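Local coordinates for protein formylmethanofuran--tetrahydromethanopterin formyltransferase (Methanosarcina barkeri, PDB 1M5S) that probably catalyses the reversible transfer of a formyl group from formylmethanofuran to tetrahydromethanopterin, an early step in making methane from carbon dioxide, at residues Ala159-Gly164 against Tyr289-His294. Residues are numbered along the deposited sequence; the frame is centred on the assembly and turned at random.
Sequences AGIAGG and YQFKLH
Ile161 lies against one face of the Tyr289 ring. Its CB points at strand 289-292 and splits into two branches. The methyl branch, CG2, is set anti to the backbone N, which carries it to both aromatic rings. Ile161 CG2 sits over the same ring face, 3.8 Å from Tyr289 CD1. Ile161 CG2 also meets the edge of the Phe291 ring, near its plane, 4.1 Å from Phe291 CE1. On the other branch, Ile161 CG1 stands above the middle of the Tyr289 ring, 4.1 Å from the centroid and 12° off the normal, a CH-pi contact. The chain then runs on extended (chi2 168°), and Ile161 CD1 ends 4.1 Å from Tyr289 CE2. Cut back to an alanine, this position would probably lose the CH-pi contact on the tyrosine and leave a gap beside the Phe291 edge. No hydrogen bond joins the two segments. Strand 12-26 pairs antiparallel with both strands and brings Ala15 against Ile161 and Phe291. Glu254, at the start of helix 254-268, touches all three side chains. The arrangement is a small apolar cluster between the beta layer and a covering helix, typical of an alpha/beta sandwich, here in the proximal lobe of the formyltransferase.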
loop_
_atom_site.group_PDB
_atom_site.type_symbol
_atom_site.label_atom_id
_atom_site.label_comp_id
_atom_site.label_asym_id
_atom_site.label_seq_id
_atom_site.Cartn_x
_atom_site.Cartn_y
_atom_site.Cartn_z
ATOM N N ALA A 159 -3.227 -33.534 2.713
ATOM C CA ALA A 159 -4.069 -33.518 3.907
ATOM C C ALA A 159 -3.406 -32.604 4.932
ATOM O O ALA A 159 -2.300 -32.889 5.418
ATOM C CB ALA A 159 -4.212 -34.938 4.472
ATOM N N GLY A 160 -4.007 -31.435 5.127
ATOM C CA GLY A 160 -3.434 -30.448 6.018
ATOM C C GLY A 160 -4.291 -30.223 7.239
ATOM O O GLY A 160 -5.115 -31.063 7.603
ATOM N N ILE A 161 -4.148 -29.041 7.826
ATOM C CA ILE A 161 -4.740 -28.738 9.120
ATOM C C ILE A 161 -5.366 -27.351 9.075
ATOM O O ILE A 161 -4.717 -26.388 8.697
ATOM C CB ILE A 161 -3.666 -28.761 10.230
ATOM C CG1 ILE A 161 -2.833 -30.044 10.142
ATOM C CG2 ILE A 161 -4.321 -28.650 11.591
ATOM C CD1 ILE A 161 -1.587 -30.022 10.985
ATOM N N ALA A 162 -6.644 -27.268 9.416
ATOM C CA ALA A 162 -7.335 -25.989 9.503
ATOM C C ALA A 162 -7.780 -25.728 10.942
ATOM O O ALA A 162 -8.118 -26.663 11.666
ATOM C CB ALA A 162 -8.536 -25.989 8.582
ATOM N N GLY A 163 -7.706 -24.473 11.379
ATOM C CA GLY A 163 -8.303 -24.108 12.652
ATOM C C GLY A 163 -7.355 -23.956 13.828
ATOM O O GLY A 163 -7.817 -23.772 14.954
ATOM N N GLY A 164 -6.046 -24.059 13.596
ATOM C CA GLY A 164 -5.087 -23.585 14.592
ATOM C C GLY A 164 -5.332 -22.109 14.902
ATOM O O GLY A 164 -5.786 -21.365 14.031
ATOM N N TYR A 289 -6.456 -32.507 16.140
ATOM C CA TYR A 289 -5.188 -31.842 16.437
ATOM C C TYR A 289 -5.281 -30.912 17.653
ATOM O O TYR A 289 -6.217 -30.118 17.776
ATOM C CB TYR A 289 -4.707 -31.063 15.204
ATOM C CG TYR A 289 -4.519 -31.915 13.961
ATOM C CD1 TYR A 289 -5.520 -32.005 12.992
ATOM C CD2 TYR A 289 -3.341 -32.642 13.759
ATOM C CE1 TYR A 289 -5.357 -32.799 11.854
ATOM C CE2 TYR A 289 -3.164 -33.440 12.624
ATOM C CZ TYR A 289 -4.176 -33.514 11.676
ATOM O OH TYR A 289 -4.005 -34.294 10.552
ATOM N N GLN A 290 -4.356 -31.093 18.593
ATOM C CA GLN A 290 -4.295 -30.250 19.780
ATOM C C GLN A 290 -2.970 -29.501 19.834
ATOM O O GLN A 290 -1.888 -30.107 19.812
ATOM C CB GLN A 290 -4.502 -31.078 21.062
ATOM C CG GLN A 290 -3.297 -31.912 21.528
ATOM C CD GLN A 290 -2.958 -31.704 23.006
ATOM O OE1 GLN A 290 -3.835 -31.421 23.828
ATOM N NE2 GLN A 290 -1.680 -31.861 23.347
ATOM N N PHE A 291 -3.070 -28.174 19.780
ATOM C CA PHE A 291 -1.904 -27.305 19.845
ATOM C C PHE A 291 -1.924 -26.563 21.169
ATOM O O PHE A 291 -2.750 -25.672 21.382
ATOM C CB PHE A 291 -1.919 -26.324 18.673
ATOM C CG PHE A 291 -1.883 -26.994 17.330
ATOM C CD1 PHE A 291 -3.052 -27.167 16.590
ATOM C CD2 PHE A 291 -0.681 -27.462 16.806
ATOM C CE1 PHE A 291 -3.021 -27.795 15.350
ATOM C CE2 PHE A 291 -0.642 -28.092 15.563
ATOM C CZ PHE A 291 -1.817 -28.258 14.835
ATOM N N LYS A 292 -1.154 -27.085 22.120
ATOM C CA LYS A 292 -1.108 -26.527 23.460
ATOM C C LYS A 292 -0.192 -25.313 23.487
ATOM O O LYS A 292 0.990 -25.395 23.128
ATOM C CB LYS A 292 -0.633 -27.582 24.474
ATOM C CG LYS A 292 -1.754 -28.472 25.011
ATOM C CD LYS A 292 -1.338 -29.229 26.264
ATOM N N LEU A 293 -0.744 -24.200 23.961
ATOM C CA LEU A 293 -0.061 -22.913 23.954
ATOM C C LEU A 293 1.264 -22.950 24.711
ATOM O O LEU A 293 2.290 -22.507 24.193
ATOM C CB LEU A 293 -0.980 -21.834 24.541
ATOM C CG LEU A 293 -1.865 -21.022 23.585
ATOM C CD1 LEU A 293 -2.450 -21.895 22.496
ATOM C CD2 LEU A 293 -2.971 -20.336 24.378
ATOM N N HIS A 294 1.271 -23.584 25.880
ATOM C CA HIS A 294 2.466 -23.604 26.721
ATOM C C HIS A 294 3.597 -24.438 26.128
ATOM O O HIS A 294 4.773 -24.226 26.443
ATOM C CB HIS A 294 2.117 -24.120 28.116
ATOM C CG HIS A 294 1.472 -23.090 28.999
ATOM N ND1 HIS A 294 1.626 -23.085 30.366
ATOM C CD2 HIS A 294 0.682 -22.035 28.702
ATOM C CE1 HIS A 294 0.956 -22.072 30.878
ATOM N NE2 HIS A 294 0.369 -21.414 29.888
#